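Local structure of ribokinase (Cryptococcus neoformans var. grubii serotype A, 6CW5) at residues A[14-19]-A[153-158]; A[167-172]-A[289-294]; A[197-202]-A[210-215]; A[204-209]-A[229-234]. The protein probably catalyses the magnesium- and ATP-dependent phosphorylation of D-ribose at O-5, giving D-ribose 5-phosphate, as a homodimeric member of the PfkB carbohydrate kinase family. All blocks are in the same frame, centred on the assembly; numbering follows the deposited sequence. Where two conformers were deposited one is given.

Contact 1 of 4, residues A[14-19]-A[153-158]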
loop_
_atom_site.group_PDB
_atom_site.type_symbol
_atom_site.label_atom_id
_atom_site.label_comp_id
_atom_site.label_asym_id
_atom_site.label_seq_id
_atom_site.Cartn_x
_atom_site.Cartn_y
_atom_site.Cartn_z
ATOM N N ARG A 14 -19.083 9.305 -11.287
ATOM C CA ARG A 14 -18.075 10.122 -10.626
ATOM C C ARG A 14 -16.786 9.321 -10.584
ATOM O O ARG A 14 -16.796 8.140 -10.228
ATOM C CB ARG A 14 -18.511 10.537 -9.209
ATOM C CG ARG A 14 -17.523 11.510 -8.529
ATOM C CD ARG A 14 -18.115 12.172 -7.282
ATOM N NE ARG A 14 -19.242 13.034 -7.622
ATOM C CZ ARG A 14 -19.179 14.360 -7.736
ATOM N NH1 ARG A 14 -18.038 15.012 -7.524
ATOM N NH2 ARG A 14 -20.268 15.040 -8.057
ATOM N N CYS A 15 -15.683 9.963 -10.974
ATOM C CA CYS A 15 -14.391 9.304 -11.086
ATOM C C CYS A 15 -13.479 9.718 -9.946
ATOM O O CYS A 15 -13.342 10.907 -9.654
ATOM C CB CYS A 15 -13.721 9.651 -12.412
ATOM S SG CYS A 15 -12.143 8.819 -12.645
ATOM N N LEU A 16 -12.826 8.747 -9.331
ATOM C CA LEU A 16 -11.739 9.039 -8.412
ATOM C C LEU A 16 -10.435 8.733 -9.129
ATOM O O LEU A 16 -10.280 7.631 -9.689
ATOM C CB LEU A 16 -11.838 8.198 -7.143
ATOM C CG LEU A 16 -10.686 8.350 -6.146
ATOM C CD1 LEU A 16 -10.619 9.750 -5.529
ATOM C CD2 LEU A 16 -10.902 7.290 -5.071
ATOM N N VAL A 17 -9.544 9.713 -9.173
ATOM C CA VAL A 17 -8.171 9.514 -9.645
ATOM C C VAL A 17 -7.292 9.379 -8.419
ATOM O O VAL A 17 -7.146 10.324 -7.638
ATOM C CB VAL A 17 -7.687 10.668 -10.540
ATOM C CG1 VAL A 17 -6.260 10.380 -11.072
ATOM C CG2 VAL A 17 -8.677 10.913 -11.692
ATOM N N ARG A 18 -6.700 8.205 -8.228
ATOM C CA ARG A 18 -5.733 8.019 -7.159
ATOM C C ARG A 18 -4.375 8.053 -7.847
ATOM O O ARG A 18 -4.019 7.117 -8.576
ATOM C CB ARG A 18 -5.961 6.709 -6.414
ATOM C CG ARG A 18 -4.859 6.339 -5.420
ATOM C CD ARG A 18 -4.705 7.320 -4.256
ATOM N NE ARG A 18 -3.549 6.929 -3.440
ATOM C CZ ARG A 18 -2.409 7.615 -3.389
ATOM N NH1 ARG A 18 -2.296 8.784 -4.019
ATOM N NH2 ARG A 18 -1.392 7.145 -2.672
ATOM N N GLY A 19 -3.641 9.149 -7.683
ATOM C CA GLY A 19 -2.434 9.259 -8.489
ATOM C C GLY A 19 -1.623 10.488 -8.152
ATOM O O GLY A 19 -1.806 11.122 -7.118
ATOM N N LEU A 153 -2.588 -0.710 -5.601
ATOM C CA LEU A 153 -3.200 -2.036 -5.443
ATOM C C LEU A 153 -4.404 -1.987 -4.500
ATOM O O LEU A 153 -5.430 -2.648 -4.739
ATOM C CB LEU A 153 -2.165 -3.019 -4.892
ATOM C CG LEU A 153 -1.008 -3.292 -5.861
ATOM C CD1 LEU A 153 0.060 -4.048 -5.103
ATOM C CD2 LEU A 153 -1.518 -4.149 -7.018
ATOM N N ALA A 154 -4.266 -1.260 -3.388
ATOM C CA ALA A 154 -5.352 -1.193 -2.411
ATOM C C ALA A 154 -6.602 -0.564 -3.019
ATOM O O ALA A 154 -7.721 -1.064 -2.819
ATOM C CB ALA A 154 -4.881 -0.407 -1.175
ATOM N N TYR A 155 -6.439 0.538 -3.758
ATOM C CA TYR A 155 -7.611 1.198 -4.334
ATOM C C TYR A 155 -8.248 0.344 -5.428
ATOM O O TYR A 155 -9.481 0.231 -5.503
ATOM C CB TYR A 155 -7.231 2.555 -4.916
ATOM C CG TYR A 155 -7.089 3.649 -3.879
ATOM C CD1 TYR A 155 -6.106 3.584 -2.898
ATOM C CD2 TYR A 155 -7.953 4.739 -3.876
ATOM C CE1 TYR A 155 -5.985 4.619 -1.950
ATOM C CE2 TYR A 155 -7.834 5.761 -2.953
ATOM C CZ TYR A 155 -6.844 5.691 -1.989
ATOM O OH TYR A 155 -6.736 6.708 -1.047
ATOM N N LEU A 156 -7.426 -0.263 -6.281
ATOM C CA LEU A 156 -7.978 -1.152 -7.318
ATOM C C LEU A 156 -8.718 -2.326 -6.705
ATOM O O LEU A 156 -9.808 -2.714 -7.172
ATOM C CB LEU A 156 -6.850 -1.659 -8.228
ATOM C CG LEU A 156 -7.267 -2.731 -9.256
ATOM C CD1 LEU A 156 -8.249 -2.126 -10.231
ATOM C CD2 LEU A 156 -6.027 -3.225 -9.995
ATOM N N THR A 157 -8.156 -2.915 -5.654
ATOM C CA THR A 157 -8.828 -4.047 -5.006
ATOM C C THR A 157 -10.150 -3.617 -4.397
ATOM O O THR A 157 -11.173 -4.318 -4.527
ATOM C CB THR A 157 -7.893 -4.635 -3.945
ATOM O OG1 THR A 157 -6.695 -5.093 -4.603
ATOM C CG2 THR A 157 -8.564 -5.820 -3.240
ATOM N N ALA A 158 -10.163 -2.457 -3.740
ATOM C CA ALA A 158 -11.410 -1.952 -3.177
ATOM C C ALA A 158 -12.437 -1.683 -4.271
ATOM O O ALA A 158 -13.651 -1.887 -4.072
ATOM C CB ALA A 158 -11.137 -0.669 -2.378
#

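Contact 2 of 4, residues A[167-172]-A[289-294]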
loop_
_atom_site.group_PDB
_atom_site.type_symbol
_atom_site.label_atom_id
_atom_site.label_comp_id
_atom_site.label_asym_id
_atom_site.label_seq_id
_atom_site.Cartn_x
_atom_site.Cartn_y
_atom_site.Cartn_z
ATOM N N THR A 167 -15.884 0.700 -12.256
ATOM C CA THR A 167 -15.147 0.564 -13.504
ATOM C C THR A 167 -13.758 1.132 -13.272
ATOM O O THR A 167 -13.607 2.334 -13.033
ATOM C CB THR A 167 -15.861 1.304 -14.627
ATOM O OG1 THR A 167 -17.158 0.739 -14.834
ATOM C CG2 THR A 167 -15.052 1.195 -15.900
ATOM N N SER A 168 -12.743 0.282 -13.297
ATOM C CA SER A 168 -11.389 0.733 -12.996
ATOM C C SER A 168 -10.556 0.748 -14.269
ATOM O O SER A 168 -10.683 -0.138 -15.115
ATOM C CB SER A 168 -10.737 -0.163 -11.955
ATOM O OG SER A 168 -10.872 -1.507 -12.384
ATOM N N VAL A 169 -9.672 1.739 -14.372
ATOM C CA VAL A 169 -8.879 2.006 -15.568
ATOM C C VAL A 169 -7.447 2.229 -15.111
ATOM O O VAL A 169 -7.207 3.046 -14.221
ATOM C CB VAL A 169 -9.415 3.238 -16.328
ATOM C CG1 VAL A 169 -8.598 3.508 -17.569
ATOM C CG2 VAL A 169 -10.878 3.046 -16.702
ATOM N N PHE A 170 -6.502 1.478 -15.685
ATOM C CA PHE A 170 -5.119 1.503 -15.208
ATOM C C PHE A 170 -4.180 1.800 -16.364
ATOM O O PHE A 170 -4.325 1.222 -17.444
ATOM C CB PHE A 170 -4.795 0.159 -14.588
ATOM C CG PHE A 170 -3.354 -0.036 -14.173
ATOM C CD1 PHE A 170 -2.717 0.855 -13.320
ATOM C CD2 PHE A 170 -2.679 -1.201 -14.548
ATOM C CE1 PHE A 170 -1.419 0.622 -12.891
ATOM C CE2 PHE A 170 -1.378 -1.423 -14.145
ATOM C CZ PHE A 170 -0.748 -0.522 -13.291
ATOM N N ASN A 171 -3.217 2.692 -16.132
ATOM C CA ASN A 171 -2.181 3.027 -17.110
ATOM C C ASN A 171 -0.841 2.739 -16.433
ATOM O O ASN A 171 -0.452 3.459 -15.490
ATOM C CB ASN A 171 -2.351 4.499 -17.503
ATOM C CG ASN A 171 -1.269 5.034 -18.437
ATOM O OD1 ASN A 171 -0.849 6.190 -18.287
ATOM N ND2 ASN A 171 -0.862 4.244 -19.433
ATOM N N PRO A 172 -0.125 1.678 -16.809
ATOM C CA PRO A 172 1.083 1.305 -16.020
ATOM C C PRO A 172 2.297 2.164 -16.340
ATOM O O PRO A 172 3.243 1.757 -17.033
ATOM C CB PRO A 172 1.309 -0.153 -16.410
ATOM C CG PRO A 172 0.741 -0.235 -17.878
ATOM C CD PRO A 172 -0.440 0.711 -17.889
ATOM N N ALA A 289 -13.934 9.864 -19.175
ATOM C CA ALA A 289 -15.121 10.708 -19.267
ATOM C C ALA A 289 -16.116 10.156 -20.275
ATOM O O ALA A 289 -17.327 10.319 -20.101
ATOM C CB ALA A 289 -14.754 12.142 -19.645
ATOM N N GLY A 290 -15.621 9.507 -21.332
ATOM C CA GLY A 290 -16.514 8.884 -22.290
ATOM C C GLY A 290 -17.215 7.676 -21.703
ATOM O O GLY A 290 -18.390 7.441 -21.972
ATOM N N LEU A 291 -16.502 6.888 -20.894
ATOM C CA LEU A 291 -17.158 5.787 -20.194
ATOM C C LEU A 291 -18.246 6.312 -19.262
ATOM O O LEU A 291 -19.352 5.764 -19.212
ATOM C CB LEU A 291 -16.132 4.957 -19.427
ATOM C CG LEU A 291 -15.092 4.179 -20.247
ATOM C CD1 LEU A 291 -14.138 3.450 -19.327
ATOM C CD2 LEU A 291 -15.751 3.217 -21.199
ATOM N N MET A 292 -17.964 7.393 -18.535
ATOM C CA MET A 292 -18.937 7.925 -17.591
ATOM C C MET A 292 -20.134 8.589 -18.255
ATOM O O MET A 292 -21.204 8.653 -17.636
ATOM C CB MET A 292 -18.264 8.932 -16.667
ATOM C CG MET A 292 -17.378 8.298 -15.640
ATOM S SD MET A 292 -16.823 9.632 -14.582
ATOM C CE MET A 292 -15.457 10.087 -15.578
ATOM N N SER A 293 -19.978 9.109 -19.474
ATOM C CA SER A 293 -21.017 9.903 -20.120
ATOM C C SER A 293 -22.197 9.080 -20.609
ATOM O O SER A 293 -23.196 9.663 -21.043
ATOM C CB SER A 293 -20.449 10.652 -21.329
ATOM O OG SER A 293 -20.001 9.723 -22.308
ATOM N N GLY A 294 -22.112 7.759 -20.573
ATOM C CA GLY A 294 -23.123 6.957 -21.219
ATOM C C GLY A 294 -22.957 6.825 -22.715
ATOM O O GLY A 294 -23.758 6.126 -23.346
#

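Contact 3 of 4, residues A[197-202]-A[210-215]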
loop_
_atom_site.group_PDB
_atom_site.type_symbol
_atom_site.label_atom_id
_atom_site.label_comp_id
_atom_site.label_asym_id
_atom_site.label_seq_id
_atom_site.Cartn_x
_atom_site.Cartn_y
_atom_site.Cartn_z
ATOM N N GLY A 197 4.648 0.009 -26.710
ATOM C CA GLY A 197 5.804 -0.441 -25.944
ATOM C C GLY A 197 5.417 -1.021 -24.592
ATOM O O GLY A 197 6.020 -1.996 -24.125
ATOM N N GLU A 198 4.403 -0.437 -23.947
ATOM C CA GLU A 198 3.926 -0.978 -22.673
ATOM C C GLU A 198 3.214 -2.312 -22.872
ATOM O O GLU A 198 3.286 -3.205 -22.012
ATOM C CB GLU A 198 3.006 0.039 -21.994
ATOM C CG GLU A 198 3.803 1.307 -21.572
ATOM C CD GLU A 198 2.929 2.523 -21.310
ATOM O OE1 GLU A 198 1.756 2.539 -21.741
ATOM O OE2 GLU A 198 3.433 3.492 -20.685
ATOM N N LEU A 199 2.489 -2.454 -23.980
ATOM C CA LEU A 199 1.928 -3.763 -24.330
ATOM C C LEU A 199 3.034 -4.812 -24.424
ATOM O O LEU A 199 2.907 -5.918 -23.894
ATOM C CB LEU A 199 1.167 -3.678 -25.657
ATOM C CG LEU A 199 0.540 -4.992 -26.161
ATOM C CD1 LEU A 199 -0.443 -5.517 -25.131
ATOM C CD2 LEU A 199 -0.151 -4.834 -27.555
ATOM N N GLY A 200 4.135 -4.480 -25.099
ATOM C CA GLY A 200 5.248 -5.424 -25.167
ATOM C C GLY A 200 5.856 -5.725 -23.804
ATOM O O GLY A 200 6.283 -6.855 -23.537
ATOM N N ASP A 201 5.930 -4.720 -22.930
ATOM C CA ASP A 201 6.467 -4.963 -21.587
ATOM C C ASP A 201 5.645 -6.014 -20.863
ATOM O O ASP A 201 6.192 -6.894 -20.197
ATOM C CB ASP A 201 6.492 -3.677 -20.747
ATOM C CG ASP A 201 7.537 -2.688 -21.195
ATOM O OD1 ASP A 201 8.583 -3.108 -21.734
ATOM O OD2 ASP A 201 7.304 -1.478 -20.981
ATOM N N LEU A 202 4.316 -5.916 -20.942
ATOM C CA LEU A 202 3.492 -6.930 -20.290
ATOM C C LEU A 202 3.705 -8.295 -20.932
ATOM O O LEU A 202 3.873 -9.309 -20.239
ATOM C CB LEU A 202 2.015 -6.552 -20.361
ATOM C CG LEU A 202 1.492 -5.801 -19.126
ATOM C CD1 LEU A 202 2.091 -4.388 -19.072
ATOM C CD2 LEU A 202 -0.038 -5.773 -19.221
ATOM N N ALA A 210 6.321 -12.286 -28.128
ATOM C CA ALA A 210 5.768 -11.152 -28.859
ATOM C C ALA A 210 6.233 -9.858 -28.205
ATOM O O ALA A 210 6.281 -9.752 -26.976
ATOM C CB ALA A 210 4.243 -11.209 -28.883
ATOM N N ASN A 211 6.632 -8.887 -29.027
ATOM C CA ASN A 211 6.937 -7.545 -28.525
ATOM C C ASN A 211 6.514 -6.511 -29.552
ATOM O O ASN A 211 7.319 -6.055 -30.368
ATOM C CB ASN A 211 8.410 -7.374 -28.162
ATOM C CG ASN A 211 8.669 -6.055 -27.438
ATOM O OD1 ASN A 211 7.756 -5.237 -27.271
ATOM N ND2 ASN A 211 9.904 -5.842 -27.011
ATOM N N PRO A 212 5.254 -6.077 -29.511
ATOM C CA PRO A 212 4.810 -5.061 -30.479
ATOM C C PRO A 212 5.595 -3.770 -30.372
ATOM O O PRO A 212 5.577 -2.970 -31.315
ATOM C CB PRO A 212 3.323 -4.865 -30.136
ATOM C CG PRO A 212 2.939 -6.068 -29.317
ATOM C CD PRO A 212 4.190 -6.444 -28.567
ATOM N N GLY A 213 6.323 -3.552 -29.275
ATOM C CA GLY A 213 7.144 -2.356 -29.210
ATOM C C GLY A 213 8.287 -2.325 -30.204
ATOM O O GLY A 213 8.912 -1.271 -30.365
ATOM N N GLU A 214 8.572 -3.449 -30.868
ATOM C CA GLU A 214 9.653 -3.538 -31.839
ATOM C C GLU A 214 9.165 -3.661 -33.276
ATOM O O GLU A 214 9.989 -3.650 -34.198
ATOM C CB GLU A 214 10.567 -4.722 -31.515
ATOM C CG GLU A 214 11.248 -4.628 -30.172
ATOM C CD GLU A 214 11.990 -3.325 -30.000
ATOM O OE1 GLU A 214 12.934 -3.068 -30.778
ATOM O OE2 GLU A 214 11.615 -2.552 -29.092
ATOM N N ALA A 215 7.858 -3.768 -33.492
ATOM C CA ALA A 215 7.324 -3.899 -34.843
ATOM C C ALA A 215 7.624 -2.653 -35.682
ATOM O O ALA A 215 7.789 -1.550 -35.154
ATOM C CB ALA A 215 5.814 -4.149 -34.785
HETATM O O HOH W 1 8.401 -2.938 -25.120
#

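Contact 4 of 4, residues A[204-209]-A[229-234]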
loop_
_atom_site.group_PDB
_atom_site.type_symbol
_atom_site.label_atom_id
_atom_site.label_comp_id
_atom_site.label_asym_id
_atom_site.label_seq_id
_atom_site.Cartn_x
_atom_site.Cartn_y
_atom_site.Cartn_z
ATOM N N LEU A 204 6.210 -9.463 -22.517
ATOM C CA LEU A 204 7.525 -9.989 -22.164
ATOM C C LEU A 204 7.542 -10.491 -20.728
ATOM O O LEU A 204 8.133 -11.532 -20.435
ATOM C CB LEU A 204 8.607 -8.918 -22.338
ATOM C CG LEU A 204 9.130 -8.627 -23.742
ATOM C CD1 LEU A 204 10.088 -7.436 -23.713
ATOM C CD2 LEU A 204 9.816 -9.858 -24.296
ATOM N N ALA A 205 6.912 -9.750 -19.809
ATOM C CA ALA A 205 6.892 -10.197 -18.421
ATOM C C ALA A 205 6.075 -11.471 -18.273
ATOM O O ALA A 205 6.285 -12.230 -17.316
ATOM C CB ALA A 205 6.336 -9.083 -17.513
ATOM N N PHE A 206 5.135 -11.710 -19.183
ATOM C CA PHE A 206 4.234 -12.849 -19.090
ATOM C C PHE A 206 4.730 -14.033 -19.916
ATOM O O PHE A 206 3.958 -14.962 -20.200
ATOM C CB PHE A 206 2.814 -12.444 -19.533
ATOM C CG PHE A 206 2.175 -11.413 -18.621
ATOM C CD1 PHE A 206 2.768 -11.120 -17.391
ATOM C CD2 PHE A 206 0.978 -10.793 -18.979
ATOM C CE1 PHE A 206 2.195 -10.174 -16.534
ATOM C CE2 PHE A 206 0.385 -9.863 -18.134
ATOM C CZ PHE A 206 1.003 -9.555 -16.917
ATOM N N GLY A 207 5.995 -14.012 -20.305
ATOM C CA GLY A 207 6.628 -15.161 -20.926
ATOM C C GLY A 207 6.468 -15.247 -22.426
ATOM O O GLY A 207 6.947 -16.224 -23.030
ATOM N N SER A 208 5.840 -14.257 -23.047
ATOM C CA SER A 208 5.669 -14.242 -24.491
ATOM C C SER A 208 6.960 -13.800 -25.164
ATOM O O SER A 208 7.782 -13.096 -24.570
ATOM C CB SER A 208 4.525 -13.299 -24.858
ATOM O OG SER A 208 4.299 -13.243 -26.257
ATOM N N SER A 209 7.160 -14.243 -26.408
ATOM C CA SER A 209 8.189 -13.613 -27.225
ATOM C C SER A 209 7.640 -12.490 -28.102
ATOM O O SER A 209 8.428 -11.805 -28.767
ATOM C CB SER A 209 8.888 -14.648 -28.105
ATOM O OG SER A 209 7.919 -15.261 -28.919
ATOM N N LEU A 229 -4.712 -9.873 -28.335
ATOM C CA LEU A 229 -5.422 -11.150 -28.239
ATOM C C LEU A 229 -4.611 -12.168 -27.442
ATOM O O LEU A 229 -5.171 -12.980 -26.689
ATOM C CB LEU A 229 -5.747 -11.695 -29.635
ATOM C CG LEU A 229 -6.722 -10.867 -30.473
ATOM C CD1 LEU A 229 -6.830 -11.383 -31.883
ATOM C CD2 LEU A 229 -8.113 -10.861 -29.786
ATOM N N GLU A 230 -3.289 -12.144 -27.600
ATOM C CA GLU A 230 -2.415 -13.025 -26.836
ATOM C C GLU A 230 -2.450 -12.688 -25.349
ATOM O O GLU A 230 -2.534 -13.581 -24.485
ATOM C CB GLU A 230 -0.979 -12.918 -27.358
ATOM C CG GLU A 230 -0.072 -13.844 -26.578
ATOM C CD GLU A 230 1.313 -14.029 -27.166
ATOM O OE1 GLU A 230 1.575 -13.590 -28.316
ATOM O OE2 GLU A 230 2.140 -14.644 -26.448
ATOM N N LEU A 231 -2.378 -11.399 -25.040
ATOM C CA LEU A 231 -2.433 -10.953 -23.657
ATOM C C LEU A 231 -3.728 -11.411 -23.017
ATOM O O LEU A 231 -3.721 -11.933 -21.900
ATOM C CB LEU A 231 -2.281 -9.432 -23.598
ATOM C CG LEU A 231 -2.269 -8.783 -22.219
ATOM C CD1 LEU A 231 -1.167 -9.400 -21.365
ATOM C CD2 LEU A 231 -2.084 -7.244 -22.313
ATOM N N HIS A 232 -4.844 -11.292 -23.750
ATOM C CA HIS A 232 -6.138 -11.698 -23.220
ATOM C C HIS A 232 -6.116 -13.129 -22.713
ATOM O O HIS A 232 -6.704 -13.428 -21.672
ATOM C CB HIS A 232 -7.216 -11.551 -24.307
ATOM C CG HIS A 232 -8.544 -12.128 -23.926
ATOM N ND1 HIS A 232 -9.343 -11.549 -22.959
ATOM C CD2 HIS A 232 -9.235 -13.200 -24.394
ATOM C CE1 HIS A 232 -10.464 -12.242 -22.847
ATOM N NE2 HIS A 232 -10.415 -13.262 -23.690
ATOM N N GLU A 233 -5.456 -14.031 -23.450
ATOM C CA GLU A 233 -5.434 -15.452 -23.136
ATOM C C GLU A 233 -4.358 -15.834 -22.134
ATOM O O GLU A 233 -4.314 -17.002 -21.715
ATOM C CB GLU A 233 -5.180 -16.282 -24.397
ATOM C CG GLU A 233 -6.072 -15.973 -25.553
ATOM C CD GLU A 233 -7.398 -16.667 -25.454
ATOM O OE1 GLU A 233 -7.478 -17.743 -24.819
ATOM O OE2 GLU A 233 -8.363 -16.129 -26.019
ATOM N N ASN A 234 -3.496 -14.904 -21.744
ATOM C CA ASN A 234 -2.320 -15.269 -20.968
ATOM C C ASN A 234 -2.709 -15.524 -19.511
ATOM O O ASN A 234 -3.433 -14.730 -18.913
ATOM C CB ASN A 234 -1.265 -14.152 -21.063
ATOM C CG ASN A 234 0.036 -14.564 -20.436
ATOM O OD1 ASN A 234 0.103 -14.663 -19.227
ATOM N ND2 ASN A 234 1.061 -14.872 -21.258
#

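Contact 1 of 4, residues A[14-19]-A[153-158]
Arg18 and Tyr155 make a buried CH-pi contact between an inner strand of the main sheet, 15-18, and helix 149-161 lying against one face of that sheet. The aliphatic part of the arginine runs over one face of the phenol ring: Arg18 CG stands 3.7 Å from the ring centroid and only 5° off the ring normal, while Arg18 CD continues across the same face to approach Tyr155 CZ at 3.5 Å. A bend at chi2 (64°) carries the chain along the ring toward its hydroxyl end. Beyond it the guanidinium does not lie flat on the ring; its plane is turned 62° from that of the phenol, and Tyr155 CE1 comes near the guanidinium edge.

Leu16, two residues earlier on the same side of the strand, meets the ring differently. Its CD2 methyl approaches at the edge, near the ring plane, 4.0 Å from Tyr155 CE2. Together the two strand residues meet the tyrosine at a face and an edge, an arrangement that should restrict the tilt of the ring.

Both polar ends are held by residues outside the two segments. Tyr155 OH hydrogen-bonds to Asp69 OD2 on the adjacent strand 66-73, and the guanidinium bonds to the carbonyl oxygen of Asp69 through NH1 and to Ser151 OG through NH2. Strand 66-73 is thus tied into the same junction, and the arginine also reaches back to Ser151 in the first turn of the helix. This is helix-on-sheet packing in the three-layered alpha/beta/alpha fold of the ribokinase family.

Contact 2 of 4, residues A[167-172]-A[289-294]
Apolar packing is what joins the two segments: Leu291 on helix 279-292 directs one methyl group at two residues of strand 167-170. Its CD1 lies 4.2 Å from Val169 CG2 and also 4.2 Å from Thr167 CG2. Thr167 and Val169 are two apart in the strand and point toward the helix, whereas Ser168 between them points away. The leucine extends from the helix with CD1 anti to CA (chi2 178°), which carries this methyl across to the strand. Both contacts are of van der Waals length, and the small buried surface of 78 Å² fits a single leucine methyl resting against the sheet. Neighbouring strands continue the apolar layer, with Leu291 also touching Trp191 and Val169 touching Leu142 and Ile193.

Polar interactions belong to the separate elements. On the strand, Thr167 and Val169 form backbone hydrogen bonds with strand 140-143 and with Thr139 just before it, while Ser168 OG bonds to the carbonyl oxygen of His188. At the end of the helix, Ser293 OG donates to Gly290 O at 2.8 Å, from 31° outside the carbonyl plane. Gly294 follows with positive phi (80°), taking the chain out of helical geometry.

The side chain of Val169 is about 10 Å from that of Asp281, the predicted catalytic base at the other end of helix 279-292. The contact is characteristic of helix-on-sheet packing in the ribokinase alpha/beta core.

Contact 3 of 4, residues A[197-202]-A[210-215]
Gly200 of helix 196-205 meets the 210-215 turn at close range, its CA 3.3 Å from Asn211 OD1 and 3.7 Å from Pro212 CD. One helical turn earlier, Gly197 CA approaches Gly213 CA to 4.0 Å. The lack of a side chain at Gly200 and at Gly213 lets the two backbones come this near. Beside them Leu199 CD2 packs on Pro212 CG at 3.8 Å, the leucine crossing the proline at about a right angle.

Asn211 OD1 also organises its own turn. It accepts a hydrogen bond from Gly213 N at 3.0 Å. This bond to the backbone N two residues on makes an Asx turn; the donor stands 46° above the carbonyl plane. The torsion that places CG anti to the backbone N (chi1 -171°) brings this oxygen toward the helix. A water lies within bonding distance of both Asn211 OD1 and Gly197 O, the latter at 2.7 Å, and so spans the two segments.

Farther out, Leu199 reaches Val194 and Leu231, and Pro212 touches Leu203. Asn195, which is seen to bind ADP in this protein although none is bound in this chain, bonds through OD1 to Glu198 N at the start of the helix. The arrangement is a glycine-lined helix face packed against an Asx turn, close to the nucleotide site.

Contact 4 of 4, residues A[204-209]-A[229-234]
A Schellman motif ends helix 196-205, and the chain leaving it packs against the last turn of helix 220-233 through Phe206, Ser208, Glu230, Leu231 and Asn234. Gly207, with positive phi, is the C-prime residue; Gly207 N bonds to Leu204 O, and Ser208 N to Leu203 O.

Two hydrogen bonds link the segments. Asn234 ND2 donates to Phe206 O at 3.1 Å along a fairly straight path (154° at the hydrogen), so the amide grips a carbonyl within the helix-ending turn. The oxygen of the same amide, Asn234 OD1, accepts from Tyr236 N, so both ends of the group are engaged and its rotation is fixed. The second bond runs from Ser208 OG to Glu230 OE2 at 2.6 Å, meeting the carboxylate from well above its plane. Glu230 reaches it with an extended chain, CG anti to the backbone N (chi1 -179°). Ser208 OG additionally accepts from Ala210 N; a hydroxyl that receives one N-H and gives its own proton to the carboxylate is held on both counts.

On the buried side, Leu231 CD1 comes to the edge of the Phe206 ring, 3.5 Å from CD2 of that phenylalanine. The Asn234 amide lies beside the base of the same side chain, its OD1 3.5 Å from Phe206 CB and its plane 34° from that of the ring. Leu181 and Arg182 of helix 178-183 also touch Phe206. The whole is a Schellman-terminated helix docked on the C-terminal turn of its successor, at the edge of the ribokinase alpha/beta domain.

Contacts 1 and 2 set helices on the large sheet. Contact 1 is buried, contact 2 partly so, and they touch directly, Cys15 CB lying 3.6 Å from Met292 CE. Contacts 3 and 4 are farther from the chain centre and more peripheral; they share helix 196-205, and their segments alternate along the chain. Leu199 and Leu202 of contact 3 pack on Leu231 of contact 4. The chemistry follows position: a CH-pi face and leucine methyls across the two sheet contacts, close glycine backbones with a water in contact 3, and hydrogen bonds from polar side chains in contact 4. Contacts 2 and 3 meet where Asn171 approaches Glu198.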